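Local coordinates for protein Ufm1-specific protease (Caenorhabditis elegans, PDB 5EJJ) that acts as a thiol protease that cleaves the peptide bond at the C-terminal glycine of the ubiquitin-like modifier Ufm1, and helps bring odorant receptors to olfactory cilia, at residues Trp4-Gln9 / Lys44-Val49; Gly35-Arg40 / Glu74-Leu79; Tyr135-Arg140 / Thr235-Ile240. One frame throughout, in Å; residues are numbered along the deposited sequence.

Contact 1 of 3, residues Trp4-Gln9 / Lys44-Val49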
loop_
_atom_site.group_PDB
_atom_site.type_symbol
_atom_site.label_atom_id
_atom_site.label_comp_id
_atom_site.label_asym_id
_atom_site.label_seq_id
_atom_site.Cartn_x
_atom_site.Cartn_y
_atom_site.Cartn_z
ATOM N N TRP A 4 26.834 5.069 -4.141
ATOM C CA TRP A 4 25.577 4.638 -3.587
ATOM C C TRP A 4 24.535 5.650 -3.951
ATOM O O TRP A 4 24.837 6.821 -4.127
ATOM C CB TRP A 4 25.681 4.517 -2.080
ATOM C CG TRP A 4 26.348 3.266 -1.702
ATOM C CD1 TRP A 4 27.683 3.019 -1.715
ATOM C CD2 TRP A 4 25.716 2.058 -1.292
ATOM N NE1 TRP A 4 27.931 1.735 -1.315
ATOM C CE2 TRP A 4 26.739 1.118 -1.048
ATOM C CE3 TRP A 4 24.383 1.681 -1.084
ATOM C CZ2 TRP A 4 26.477 -0.183 -0.614
ATOM C CZ3 TRP A 4 24.124 0.393 -0.649
ATOM C CH2 TRP A 4 25.171 -0.524 -0.418
ATOM N N PHE A 5 23.304 5.183 -4.078
ATOM C CA PHE A 5 22.193 6.040 -4.403
ATOM C C PHE A 5 21.167 5.949 -3.307
ATOM O O PHE A 5 20.971 4.892 -2.712
ATOM C CB PHE A 5 21.608 5.624 -5.738
ATOM C CG PHE A 5 22.583 5.748 -6.865
ATOM C CD1 PHE A 5 23.559 4.772 -7.071
ATOM C CD2 PHE A 5 22.552 6.862 -7.710
ATOM C CE1 PHE A 5 24.485 4.897 -8.103
ATOM C CE2 PHE A 5 23.462 6.989 -8.743
ATOM C CZ PHE A 5 24.435 6.004 -8.940
ATOM N N ILE A 6 20.526 7.072 -3.026
ATOM C CA ILE A 6 19.541 7.130 -1.969
ATOM C C ILE A 6 18.446 8.138 -2.316
ATOM O O ILE A 6 18.664 9.092 -3.080
ATOM C CB ILE A 6 20.227 7.492 -0.654
ATOM C CG1 ILE A 6 19.281 7.329 0.525
ATOM C CG2 ILE A 6 20.827 8.875 -0.734
ATOM C CD1 ILE A 6 19.954 7.597 1.862
ATOM N N ASP A 7 17.246 7.904 -1.793
ATOM C CA ASP A 7 16.205 8.907 -1.890
ATOM C C ASP A 7 16.168 9.669 -0.574
ATOM O O ASP A 7 15.478 9.258 0.373
ATOM C CB ASP A 7 14.871 8.253 -2.193
ATOM C CG ASP A 7 13.759 9.256 -2.474
ATOM O OD1 ASP A 7 13.776 10.371 -1.905
ATOM O OD2 ASP A 7 12.843 8.907 -3.261
ATOM N N ALA A 8 16.922 10.774 -0.519
ATOM C CA ALA A 8 17.006 11.592 0.688
ATOM C C ALA A 8 15.666 12.171 1.177
ATOM O O ALA A 8 15.438 12.224 2.376
ATOM C CB ALA A 8 18.012 12.666 0.513
ATOM N N GLN A 9 14.784 12.594 0.271
ATOM C CA GLN A 9 13.474 13.101 0.696
ATOM C C GLN A 9 12.783 12.042 1.514
ATOM O O GLN A 9 12.301 12.308 2.627
ATOM C CB GLN A 9 12.555 13.462 -0.479
ATOM C CG GLN A 9 13.068 14.511 -1.474
ATOM C CD GLN A 9 13.276 15.898 -0.860
ATOM O OE1 GLN A 9 13.124 16.092 0.363
ATOM N NE2 GLN A 9 13.636 16.874 -1.711
ATOM N N LYS A 44 24.025 -1.038 -5.085
ATOM C CA LYS A 44 24.374 0.045 -4.180
ATOM C C LYS A 44 23.305 1.120 -4.144
ATOM O O LYS A 44 23.597 2.305 -4.339
ATOM C CB LYS A 44 25.727 0.618 -4.539
ATOM C CG LYS A 44 26.843 -0.327 -4.195
ATOM C CD LYS A 44 28.189 0.240 -4.597
ATOM C CE LYS A 44 29.308 -0.314 -3.724
ATOM N NZ LYS A 44 29.689 -1.707 -4.079
ATOM N N GLN A 45 22.068 0.676 -3.891
ATOM C CA GLN A 45 20.890 1.536 -3.906
ATOM C C GLN A 45 20.102 1.408 -2.600
ATOM O O GLN A 45 19.588 0.353 -2.300
ATOM C CB GLN A 45 20.006 1.173 -5.096
ATOM C CG GLN A 45 18.829 2.084 -5.257
ATOM C CD GLN A 45 17.842 1.552 -6.245
ATOM O OE1 GLN A 45 17.583 0.360 -6.288
ATOM N NE2 GLN A 45 17.277 2.433 -7.053
ATOM N N VAL A 46 20.021 2.472 -1.813
ATOM C CA VAL A 46 19.332 2.393 -0.530
ATOM C C VAL A 46 17.831 2.453 -0.749
ATOM O O VAL A 46 17.368 3.304 -1.467
ATOM C CB VAL A 46 19.761 3.560 0.390
ATOM C CG1 VAL A 46 18.908 3.605 1.624
ATOM C CG2 VAL A 46 21.224 3.427 0.769
ATOM N N ILE A 47 17.053 1.569 -0.141
ATOM C CA ILE A 47 15.612 1.615 -0.370
ATOM C C ILE A 47 14.839 2.096 0.853
ATOM O O ILE A 47 13.847 2.794 0.708
ATOM C CB ILE A 47 15.053 0.251 -0.838
ATOM C CG1 ILE A 47 15.747 -0.194 -2.112
ATOM C CG2 ILE A 47 13.578 0.325 -1.105
ATOM C CD1 ILE A 47 15.560 0.740 -3.231
ATOM N N HIS A 48 15.281 1.716 2.049
ATOM C CA HIS A 48 14.577 2.057 3.291
ATOM C C HIS A 48 15.546 2.572 4.342
ATOM O O HIS A 48 16.475 1.871 4.720
ATOM C CB HIS A 48 13.889 0.839 3.902
ATOM C CG HIS A 48 12.843 0.213 3.033
ATOM N ND1 HIS A 48 11.657 0.841 2.721
ATOM C CD2 HIS A 48 12.791 -1.007 2.445
ATOM C CE1 HIS A 48 10.930 0.047 1.952
ATOM N NE2 HIS A 48 11.595 -1.082 1.770
ATOM N N VAL A 49 15.334 3.787 4.829
ATOM C CA VAL A 49 16.079 4.244 5.982
ATOM C C VAL A 49 15.157 4.226 7.194
ATOM O O VAL A 49 14.169 4.953 7.255
ATOM C CB VAL A 49 16.673 5.620 5.752
ATOM C CG1 VAL A 49 17.407 6.067 6.989
ATOM C CG2 VAL A 49 17.623 5.573 4.575
HETATM O O HOH W 1 15.811 5.568 -0.791
#
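Lys44 lies flat against the indole of Trp4. Its CB sits over the centre of the ring system, 3.5 Å above the plane, and its CA makes a CH-pi contact with the six-membered ring, 3.6 Å from the centroid. From there the aliphatic chain runs across the face toward the pyrrole side, where Lys44 CE comes 3.4 Å from Trp4 NE1, and only at chi4 (76°) does the chain bend. CG of Trp4 stands anti to its own carbonyl carbon (chi1 -79°), a torsion that brings the indole over Lys44.

Two backbone bonds tie the segments. Phe5 N donates to Lys44 O at 2.9 Å, in the carbonyl plane, and Val46 N donates to Phe5 O at 2.8 Å in a nearly straight bond (173°). They make a single bridge of Phe5 with Gln45, the two short strands running roughly parallel. Lys44 O also lies in the plane of the Phe5 ring, at its edge. Beyond the bridge a water continues the link, donating to Val46 O and accepting from Asp7 N.

Ile6 and Val46 lie side by side, pointing the same way, with Ile6 CG1 3.8 Å from Val46 CB, and the tip of Ile6, CD1, meets Val49 CG2. Lys44, with its positive phi, belongs to a G1 bulge, in which Lys44 and Gln45 both face Arg40; Arg40 also holds the Gln45 side-chain oxygen. Asp7, at the N-cap of helix 8-19, uses OD1 to cap Ala10 N. Strand 45-53 belongs to the MPN region; strand 4-6 lies between strand 117-119, which it joins in parallel, and residues 44-46, with Phe110 of helix 107-113 packed on Ile6.

Contact 2 of 3, residues Gly35-Arg40 / Glu74-Leu79; sequences GFVFGR and ELVGNL
Glu74 opens the pairing of these antiparallel strands with two backbone bonds to Gly39: Glu74 N to Gly39 O at 2.9 Å, and Gly39 N to Glu74 O, both in the plane of the accepting carbonyl. Leu75 comes next, on the face that carries Phe36 and Phe38. With CG anti to the backbone N (chi1 -159°), it sends CD2 over one face of the Phe38 ring, 3.9 Å from Phe38 CE1, while the same methyl touches Phe36 CB.

At Val76 and Gly77 the strand forms a classic beta bulge, two residues facing the single Val37. Val37 O therefore takes two donors: Val76 N at 2.8 Å, nearly along the C=O axis, and Gly77 N at 3.2 Å on a lone pair. In return, Val37 N gives its hydrogen to Gly77 O from above the carbonyl plane. Val76 CG2, in the crowded position between its own N and carbonyl carbon, approaches Val37 CG1 at 3.9 Å and also packs against Gly39, where a glycine eases the close approach.

Asn78 lays CB on Gly35 O, 3.3 Å away, and turns its amide away to Thr94 and Leu88 O. Leu79 ends the walk by folding CG and both methyls over the backbone of Gly35, where a side chain would collide with CD2.

The chemistry is that of the two central strands of the MPN-region sheet: backbone polar groups satisfy each other across the seam, while apolar groups fill both faces, Leu65 of helix 59-68 over the phenylalanines and Leu95 of strand 94-97 against Val37 and Leu79.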
loop_
_atom_site.group_PDB
_atom_site.type_symbol
_atom_site.label_atom_id
_atom_site.label_comp_id
_atom_site.label_asym_id
_atom_site.label_seq_id
_atom_site.Cartn_x
_atom_site.Cartn_y
_atom_site.Cartn_z
ATOM N N GLY A 35 19.600 4.451 13.735
ATOM C CA GLY A 35 18.801 3.657 12.810
ATOM C C GLY A 35 19.496 2.689 11.875
ATOM O O GLY A 35 20.722 2.633 11.820
ATOM N N PHE A 36 18.697 1.933 11.125
ATOM C CA PHE A 36 19.232 1.002 10.129
ATOM C C PHE A 36 18.948 1.425 8.678
ATOM O O PHE A 36 17.942 2.084 8.392
ATOM C CB PHE A 36 18.710 -0.414 10.376
ATOM C CG PHE A 36 18.636 -0.776 11.819
ATOM C CD1 PHE A 36 17.427 -0.695 12.501
ATOM C CD2 PHE A 36 19.774 -1.177 12.506
ATOM C CE1 PHE A 36 17.348 -1.034 13.843
ATOM C CE2 PHE A 36 19.711 -1.512 13.847
ATOM C CZ PHE A 36 18.493 -1.443 14.518
ATOM N N VAL A 37 19.842 1.023 7.775
ATOM C CA VAL A 37 19.748 1.359 6.357
ATOM C C VAL A 37 19.657 0.088 5.496
ATOM O O VAL A 37 20.564 -0.746 5.484
ATOM C CB VAL A 37 20.945 2.237 5.926
ATOM C CG1 VAL A 37 20.851 2.639 4.480
ATOM C CG2 VAL A 37 21.011 3.452 6.792
ATOM N N PHE A 38 18.541 -0.059 4.794
ATOM C CA PHE A 38 18.251 -1.275 4.061
ATOM C C PHE A 38 18.260 -0.959 2.580
ATOM O O PHE A 38 17.890 0.142 2.178
ATOM C CB PHE A 38 16.893 -1.810 4.467
ATOM C CG PHE A 38 16.834 -2.314 5.872
ATOM C CD1 PHE A 38 17.319 -3.575 6.188
ATOM C CD2 PHE A 38 16.274 -1.545 6.874
ATOM C CE1 PHE A 38 17.256 -4.067 7.495
ATOM C CE2 PHE A 38 16.200 -2.014 8.175
ATOM C CZ PHE A 38 16.692 -3.283 8.495
ATOM N N GLY A 39 18.688 -1.912 1.758
ATOM C CA GLY A 39 18.866 -1.602 0.360
ATOM C C GLY A 39 19.235 -2.772 -0.506
ATOM O O GLY A 39 19.363 -3.902 -0.028
ATOM N N ARG A 40 19.386 -2.489 -1.796
ATOM C CA ARG A 40 19.807 -3.469 -2.772
ATOM C C ARG A 40 21.338 -3.422 -2.903
ATOM O O ARG A 40 21.894 -2.592 -3.629
ATOM C CB ARG A 40 19.115 -3.193 -4.102
ATOM C CG ARG A 40 17.593 -3.274 -4.029
ATOM C CD ARG A 40 16.908 -2.824 -5.333
ATOM N NE ARG A 40 15.457 -2.974 -5.231
ATOM C CZ ARG A 40 14.569 -2.109 -5.709
ATOM N NH1 ARG A 40 14.978 -1.012 -6.329
ATOM N NH2 ARG A 40 13.269 -2.349 -5.576
ATOM N N GLU A 74 18.371 -5.998 1.787
ATOM C CA GLU A 74 18.973 -6.388 3.052
ATOM C C GLU A 74 19.602 -5.196 3.749
ATOM O O GLU A 74 19.669 -4.101 3.202
ATOM C CB GLU A 74 20.054 -7.418 2.792
ATOM C CG GLU A 74 21.215 -6.853 2.044
ATOM C CD GLU A 74 22.058 -7.937 1.426
ATOM O OE1 GLU A 74 21.923 -8.174 0.196
ATOM O OE2 GLU A 74 22.852 -8.564 2.170
ATOM N N LEU A 75 20.061 -5.429 4.965
ATOM C CA LEU A 75 20.852 -4.465 5.717
ATOM C C LEU A 75 22.106 -4.075 4.956
ATOM O O LEU A 75 22.903 -4.931 4.609
ATOM C CB LEU A 75 21.265 -5.141 7.018
ATOM C CG LEU A 75 21.677 -4.317 8.217
ATOM C CD1 LEU A 75 23.151 -4.204 8.157
ATOM C CD2 LEU A 75 20.982 -2.962 8.149
ATOM N N VAL A 76 22.287 -2.786 4.695
ATOM C CA VAL A 76 23.479 -2.323 3.964
ATOM C C VAL A 76 24.297 -1.358 4.803
ATOM O O VAL A 76 25.455 -1.130 4.493
ATOM C CB VAL A 76 23.177 -1.655 2.567
ATOM C CG1 VAL A 76 22.793 -2.683 1.518
ATOM C CG2 VAL A 76 22.107 -0.590 2.692
ATOM N N GLY A 77 23.705 -0.809 5.863
ATOM C CA GLY A 77 24.414 0.121 6.722
ATOM C C GLY A 77 23.576 0.611 7.887
ATOM O O GLY A 77 22.448 0.165 8.088
ATOM N N ASN A 78 24.134 1.532 8.666
ATOM C CA ASN A 78 23.401 2.189 9.753
ATOM C C ASN A 78 23.660 3.689 9.738
ATOM O O ASN A 78 24.334 4.218 8.853
ATOM C CB ASN A 78 23.797 1.639 11.125
ATOM C CG ASN A 78 25.335 1.552 11.325
ATOM O OD1 ASN A 78 26.125 2.234 10.647
ATOM N ND2 ASN A 78 25.753 0.689 12.253
ATOM N N LEU A 79 23.137 4.385 10.732
ATOM C CA LEU A 79 23.243 5.825 10.691
ATOM C C LEU A 79 23.553 6.393 12.058
ATOM O O LEU A 79 23.156 5.831 13.076
ATOM C CB LEU A 79 21.972 6.447 10.085
ATOM C CG LEU A 79 20.663 6.320 10.876
ATOM C CD1 LEU A 79 20.437 7.519 11.773
ATOM C CD2 LEU A 79 19.488 6.132 9.942
#

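Contact 3 of 3, residues Tyr135-Arg140 / Thr235-Ile240; sequences YEWSLR and TRLVTI
An antiparallel beta ladder joins strand 127-139 to strand 235-247, an outermost strand of a mixed sheet, with five residue pairs in unbroken register from Tyr135-Thr239 to Leu139-Thr235.

The backbone carries most of the bonding. Tyr135, Trp137 and Leu139 each exchange a pair of hydrogen bonds with Thr239, Leu237 and Thr235 respectively. The straightest, Thr239 N to Tyr135 O at 3.0 Å, has an angle of 178° at the hydrogen and runs nearly along the C=O axis. At the far end Thr235 N reaches Leu139 O from above the carbonyl plane, and Thr235 OG1 adds a weak bond to the same oxygen.

Apolar and aromatic contacts gather on the face of Tyr135, Trp137, Leu139, Leu237 and Thr239. Tyr135 CG takes the crowded place between its N and carbonyl carbon (chi1 46°), which swings the ring across toward the partner strand, where Thr239 CB lies over its face, 3.9 Å from the centroid. Along its own strand, Tyr135 CE2 meets one face of the Trp137 indole. Trp137 CB and Leu237 CB stand 4.2 Å apart. Helices 144-156 and 253-280 cover this side: Val148 touches both Trp137 and Leu139, Ala268 packs on Tyr135, and Thr271 hydrogen-bonds the Tyr135 hydroxyl.

A salt bridge lies on the opposite, exposed face, Glu136 reaching diagonally to Arg236. The Glu136 chain is extended, the Arg236 chain bends at chi3 (-73°), and the carboxylate and guanidinium planes stand nearly perpendicular. Both donors go to one oxygen, side-on: Glu136 OE2 lies in the guanidinium plane, met by Arg236 NH2 at 2.8 Å from above the carboxylate plane, and accepts Arg236 NE on its anti lone pair at 2.5 Å.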
loop_
_atom_site.group_PDB
_atom_site.type_symbol
_atom_site.label_atom_id
_atom_site.label_comp_id
_atom_site.label_asym_id
_atom_site.label_seq_id
_atom_site.Cartn_x
_atom_site.Cartn_y
_atom_site.Cartn_z
ATOM N N TYR A 135 2.631 -24.534 6.589
ATOM C CA TYR A 135 3.510 -25.447 7.310
ATOM C C TYR A 135 2.969 -25.745 8.690
ATOM O O TYR A 135 2.039 -25.091 9.155
ATOM C CB TYR A 135 4.957 -24.943 7.366
ATOM C CG TYR A 135 5.086 -23.493 7.746
ATOM C CD1 TYR A 135 5.031 -22.496 6.782
ATOM C CD2 TYR A 135 5.272 -23.114 9.070
ATOM C CE1 TYR A 135 5.145 -21.180 7.127
ATOM C CE2 TYR A 135 5.397 -21.789 9.417
ATOM C CZ TYR A 135 5.325 -20.832 8.439
ATOM O OH TYR A 135 5.444 -19.510 8.769
ATOM N N GLU A 136 3.533 -26.756 9.331
ATOM C CA GLU A 136 3.062 -27.160 10.639
ATOM C C GLU A 136 4.206 -27.210 11.655
ATOM O O GLU A 136 5.316 -27.638 11.344
ATOM C CB GLU A 136 2.359 -28.498 10.520
ATOM C CG GLU A 136 1.865 -29.080 11.813
ATOM C CD GLU A 136 1.227 -30.437 11.596
ATOM O OE1 GLU A 136 1.862 -31.283 10.909
ATOM O OE2 GLU A 136 0.090 -30.643 12.090
ATOM N N TRP A 137 3.923 -26.737 12.864
ATOM C CA TRP A 137 4.934 -26.567 13.908
ATOM C C TRP A 137 4.455 -27.162 15.201
ATOM O O TRP A 137 3.331 -26.894 15.628
ATOM C CB TRP A 137 5.177 -25.091 14.172
ATOM C CG TRP A 137 6.132 -24.501 13.265
ATOM C CD1 TRP A 137 6.762 -25.128 12.246
ATOM C CD2 TRP A 137 6.597 -23.149 13.273
ATOM N NE1 TRP A 137 7.604 -24.255 11.604
ATOM C CE2 TRP A 137 7.531 -23.028 12.213
ATOM C CE3 TRP A 137 6.324 -22.034 14.068
ATOM C CZ2 TRP A 137 8.212 -21.828 11.923
ATOM C CZ3 TRP A 137 7.007 -20.836 13.783
ATOM C CH2 TRP A 137 7.943 -20.749 12.714
ATOM N N SER A 138 5.316 -27.950 15.838
ATOM C CA SER A 138 4.971 -28.564 17.107
ATOM C C SER A 138 5.750 -27.952 18.260
ATOM O O SER A 138 6.984 -27.893 18.232
ATOM C CB SER A 138 5.186 -30.065 17.040
ATOM O OG SER A 138 3.997 -30.696 16.605
ATOM N N LEU A 139 5.012 -27.487 19.269
ATOM C CA LEU A 139 5.606 -26.867 20.453
ATOM C C LEU A 139 5.364 -27.658 21.756
ATOM O O LEU A 139 4.245 -27.695 22.281
ATOM C CB LEU A 139 5.087 -25.438 20.597
ATOM C CG LEU A 139 5.251 -24.561 19.351
ATOM C CD1 LEU A 139 5.039 -23.099 19.714
ATOM C CD2 LEU A 139 6.617 -24.756 18.716
ATOM N N ARG A 140 6.432 -28.288 22.257
ATOM C CA ARG A 140 6.434 -29.010 23.537
ATOM C C ARG A 140 5.921 -28.145 24.677
ATOM O O ARG A 140 6.361 -27.001 24.826
ATOM C CB ARG A 140 7.857 -29.439 23.898
ATOM C CG ARG A 140 8.340 -30.664 23.199
ATOM C CD ARG A 140 9.675 -30.390 22.610
ATOM N NE ARG A 140 10.762 -30.815 23.466
ATOM C CZ ARG A 140 11.961 -30.243 23.468
ATOM N NH1 ARG A 140 12.191 -29.200 22.679
ATOM N NH2 ARG A 140 12.926 -30.698 24.263
ATOM N N THR A 235 1.863 -28.588 21.602
ATOM C CA THR A 235 0.940 -27.765 20.805
ATOM C C THR A 235 1.333 -27.810 19.331
ATOM O O THR A 235 2.489 -27.531 18.984
ATOM C CB THR A 235 0.991 -26.293 21.242
ATOM O OG1 THR A 235 1.281 -26.215 22.646
ATOM C CG2 THR A 235 -0.317 -25.615 20.942
ATOM N N ARG A 236 0.397 -28.173 18.459
ATOM C CA ARG A 236 0.697 -28.153 17.027
ATOM C C ARG A 236 0.035 -26.942 16.396
ATOM O O ARG A 236 -1.166 -26.738 16.511
ATOM C CB ARG A 236 0.329 -29.462 16.303
ATOM C CG ARG A 236 -1.143 -29.852 16.398
ATOM C CD ARG A 236 -1.496 -31.002 15.457
ATOM N NE ARG A 236 -1.542 -30.597 14.047
ATOM C CZ ARG A 236 -2.610 -30.069 13.446
ATOM N NH1 ARG A 236 -3.726 -29.862 14.133
ATOM N NH2 ARG A 236 -2.568 -29.745 12.157
ATOM N N LEU A 237 0.862 -26.134 15.747
ATOM C CA LEU A 237 0.470 -24.848 15.213
ATOM C C LEU A 237 0.475 -24.942 13.687
ATOM O O LEU A 237 1.412 -25.504 13.105
ATOM C CB LEU A 237 1.472 -23.813 15.730
ATOM C CG LEU A 237 1.589 -22.371 15.242
ATOM C CD1 LEU A 237 0.251 -21.674 15.036
ATOM C CD2 LEU A 237 2.441 -21.636 16.261
ATOM N N VAL A 238 -0.583 -24.446 13.041
ATOM C CA VAL A 238 -0.591 -24.424 11.574
ATOM C C VAL A 238 -0.617 -23.023 10.982
ATOM O O VAL A 238 -1.399 -22.178 11.378
ATOM C CB VAL A 238 -1.680 -25.289 10.961
ATOM C CG1 VAL A 238 -1.550 -25.277 9.477
ATOM C CG2 VAL A 238 -1.517 -26.686 11.440
ATOM N N THR A 239 0.286 -22.785 10.044
ATOM C CA THR A 239 0.473 -21.473 9.463
ATOM C C THR A 239 0.315 -21.624 7.973
ATOM O O THR A 239 1.003 -22.460 7.365
ATOM C CB THR A 239 1.906 -20.963 9.737
ATOM O OG1 THR A 239 2.243 -21.181 11.117
ATOM C CG2 THR A 239 2.036 -19.481 9.402
ATOM N N ILE A 240 -0.609 -20.864 7.386
ATOM C CA ILE A 240 -0.646 -20.755 5.929
ATOM C C ILE A 240 -0.814 -19.305 5.540
ATOM O O ILE A 240 -1.423 -18.528 6.284
ATOM C CB ILE A 240 -1.731 -21.637 5.268
ATOM C CG1 ILE A 240 -2.968 -20.832 4.978
ATOM C CG2 ILE A 240 -2.126 -22.762 6.166
ATOM C CD1 ILE A 240 -4.125 -21.690 4.682
#

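Overall arrangement
Contacts 1 and 2 are neighbours around the sheet of the MPN region, their centres about 9 Å apart, and their segments alternate along the chain: 4-9, 35-40, 44-49, 74-79. They meet through one mixed sheet, in which strand 33-40 lies between strands 45-53 and 74-81; Ile47 and His48 are probably hydrogen-bonded to the backbone of Phe38, and Val46 packs on Val37. Contact 3 comes later in the chain and belongs to a separate mixed sheet, its centre about 38 Å from that of contact 1 and 32 Å from that of contact 2, with no touch. None of the three contacts lies at the probable catalytic residues Cys396, Asp520 and His522.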